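Local coordinates for protein 2-C-methyl-D-erythritol 2,4-cyclodiphosphate synthase (Thermus thermophilus, PDB 1IV3) that converts 4-diphosphocytidyl-2-C-methyl-D-erythritol 2-phosphate into 2-C-methyl-D-erythritol 2,4-cyclodiphosphate with release of CMP, a step of isoprenoid biosynthesis that needs a divalent metal, at residues Gly37-His42 with Ser140-Arg145. The protein carries 3 engineered substitutions. Residues are numbered along the deposited sequence; the frame is centred on the assembly and turned at random.
Sequences GDAAMH and SHVQAR. Engineered in segment 37-42: Met41 (natural residue Leu). With MG (magnesium ion), chain G.
The methyl of Ala144 lies under the first turn of helix 39-50, where it overlaps Ala39 from carbonyl to side chain: Ala144 CB is 3.3 Å from Ala39 O and 4.0 Å from Ala39 CB. Ala39 CB also reaches Val142 CG2 at 4.2 Å, so one small side chain spans two strand residues spaced i, i+2 whose CB atoms both rise from the same side of the strand. In Val142 it is the methyl anti to the backbone N, CG2, that meets Ala39. No hydrogen bond joins the two segments; methyl packing on the opening of the helix carries the contact, and, consistent with alanine on both sides, Ala39 CA and Ala144 CA lie 5.5 Å apart. Strand 141-150 is the middle one of the mixed sheet, pairing antiparallel with strands 3-14 and 91-99, so this is alpha/beta layer packing in the subunit of the IspF homotrimer. On the other side of the strand, Arg145 points away from the helix and forms a salt bridge with Glu7 of the third subunit. Asp38 is the N-cap of the helix: its OD1 accepts from Met41 N (engineered; Leu in nature) at 3.0 Å in a nearly straight bond. The N-H arrives 55° out of the carboxylate plane. The same turn presents His42, whose ND1 binds magnesium at 2.0 Å; a water at 2.3 Å from the metal, Asp8 and His10 are further ligands. With CG anti to its carbonyl carbon (chi1 -70°), the imidazole swings back along the turn until Asp38 O lies 3.3 Å above one ring face, toward the rim. Its NE2 is hydrogen-bonded to Ser73 OG, a second-shell partner that probably helps hold the ring rotation with ND1 directed at the metal.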
loop_
_atom_site.group_PDB
_atom_site.type_symbol
_atom_site.label_atom_id
_atom_site.label_comp_id
_atom_site.label_asym_id
_atom_site.label_seq_id
_atom_site.Cartn_x
_atom_site.Cartn_y
_atom_site.Cartn_z
ATOM N N GLY A 37 -9.132 16.649 7.801
ATOM C CA GLY A 37 -8.310 16.126 6.728
ATOM C C GLY A 37 -7.008 15.478 7.149
ATOM O O GLY A 37 -6.058 15.399 6.341
ATOM N N ASP A 38 -6.930 14.992 8.383
ATOM C CA ASP A 38 -5.730 14.315 8.868
ATOM C C ASP A 38 -5.611 12.909 8.277
ATOM O O ASP A 38 -6.202 11.927 8.751
ATOM C CB ASP A 38 -5.763 14.208 10.388
ATOM C CG ASP A 38 -4.471 13.767 11.035
ATOM O OD1 ASP A 38 -3.752 12.896 10.492
ATOM O OD2 ASP A 38 -4.196 14.285 12.143
ATOM N N ALA A 39 -4.846 12.814 7.192
ATOM C CA ALA A 39 -4.765 11.579 6.417
ATOM C C ALA A 39 -4.169 10.427 7.209
ATOM O O ALA A 39 -4.531 9.261 7.023
ATOM C CB ALA A 39 -3.967 11.906 5.161
ATOM N N ALA A 40 -3.209 10.716 8.088
ATOM C CA ALA A 40 -2.591 9.721 8.959
ATOM C C ALA A 40 -3.654 9.089 9.855
ATOM O O ALA A 40 -3.838 7.882 9.908
ATOM C CB ALA A 40 -1.515 10.330 9.855
ATOM N N MET A 41 -4.371 9.966 10.570
ATOM C CA MET A 41 -5.432 9.467 11.435
ATOM C C MET A 41 -6.448 8.669 10.623
ATOM O O MET A 41 -6.893 7.600 11.045
ATOM C CB MET A 41 -6.175 10.595 12.151
ATOM C CG MET A 41 -5.465 11.279 13.297
ATOM S SD MET A 41 -5.265 10.310 14.811
ATOM C CE MET A 41 -3.603 9.781 14.670
ATOM N N HIS A 42 -6.855 9.160 9.450
ATOM C CA HIS A 42 -7.900 8.443 8.713
ATOM C C HIS A 42 -7.441 7.070 8.229
ATOM O O HIS A 42 -8.184 6.097 8.359
ATOM C CB HIS A 42 -8.364 9.255 7.505
ATOM C CG HIS A 42 -9.138 10.455 7.933
ATOM N ND1 HIS A 42 -9.644 11.386 7.067
ATOM C CD2 HIS A 42 -9.491 10.856 9.186
ATOM C CE1 HIS A 42 -10.284 12.327 7.749
ATOM N NE2 HIS A 42 -10.202 12.028 9.037
ATOM N N SER A 140 -0.263 18.241 -5.070
ATOM C CA SER A 140 -1.246 19.000 -4.328
ATOM C C SER A 140 -2.112 18.114 -3.441
ATOM O O SER A 140 -3.221 18.514 -3.089
ATOM C CB SER A 140 -2.098 19.796 -5.331
ATOM O OG SER A 140 -1.322 20.856 -5.877
ATOM N N HIS A 141 -1.627 16.929 -3.062
ATOM C CA HIS A 141 -2.358 16.096 -2.111
ATOM C C HIS A 141 -1.422 15.634 -0.996
ATOM O O HIS A 141 -0.209 15.539 -1.184
ATOM C CB HIS A 141 -2.971 14.859 -2.752
ATOM C CG HIS A 141 -4.081 15.117 -3.716
ATOM N ND1 HIS A 141 -5.374 14.731 -3.474
ATOM C CD2 HIS A 141 -4.081 15.714 -4.940
ATOM C CE1 HIS A 141 -6.129 15.092 -4.503
ATOM N NE2 HIS A 141 -5.377 15.684 -5.399
ATOM N N VAL A 142 -2.019 15.350 0.149
ATOM C CA VAL A 142 -1.334 14.582 1.192
ATOM C C VAL A 142 -1.864 13.152 1.090
ATOM O O VAL A 142 -3.095 12.993 0.973
ATOM C CB VAL A 142 -1.538 15.166 2.586
ATOM C CG1 VAL A 142 -3.026 15.382 2.916
ATOM C CG2 VAL A 142 -0.880 14.274 3.631
ATOM N N GLN A 143 -0.990 12.144 1.097
ATOM C CA GLN A 143 -1.497 10.774 1.020
ATOM C C GLN A 143 -0.995 9.997 2.237
ATOM O O GLN A 143 0.128 10.264 2.683
ATOM C CB GLN A 143 -1.040 10.064 -0.237
ATOM C CG GLN A 143 -1.356 10.810 -1.526
ATOM C CD GLN A 143 -0.602 10.271 -2.733
ATOM O OE1 GLN A 143 0.324 10.887 -3.269
ATOM N NE2 GLN A 143 -0.997 9.081 -3.175
ATOM N N ALA A 144 -1.783 9.063 2.758
ATOM C CA ALA A 144 -1.295 8.194 3.821
ATOM C C ALA A 144 -1.683 6.765 3.477
ATOM O O ALA A 144 -2.793 6.572 2.978
ATOM C CB ALA A 144 -1.874 8.548 5.187
ATOM N N ARG A 145 -0.800 5.814 3.760
ATOM C CA ARG A 145 -1.168 4.398 3.693
ATOM C C ARG A 145 -0.609 3.723 4.929
ATOM O O ARG A 145 0.527 4.029 5.321
ATOM C CB ARG A 145 -0.658 3.746 2.406
ATOM C CG ARG A 145 -1.115 4.497 1.153
ATOM C CD ARG A 145 -0.735 3.733 -0.119
ATOM N NE ARG A 145 -1.429 4.353 -1.259
ATOM C CZ ARG A 145 -0.875 5.391 -1.876
ATOM N NH1 ARG A 145 0.303 5.833 -1.459
ATOM N NH2 ARG A 145 -1.501 5.951 -2.899
HETATM MG MG MG G . -9.383 11.657 5.142
HETATM O O HOH W 1 -11.499 11.082 4.346
#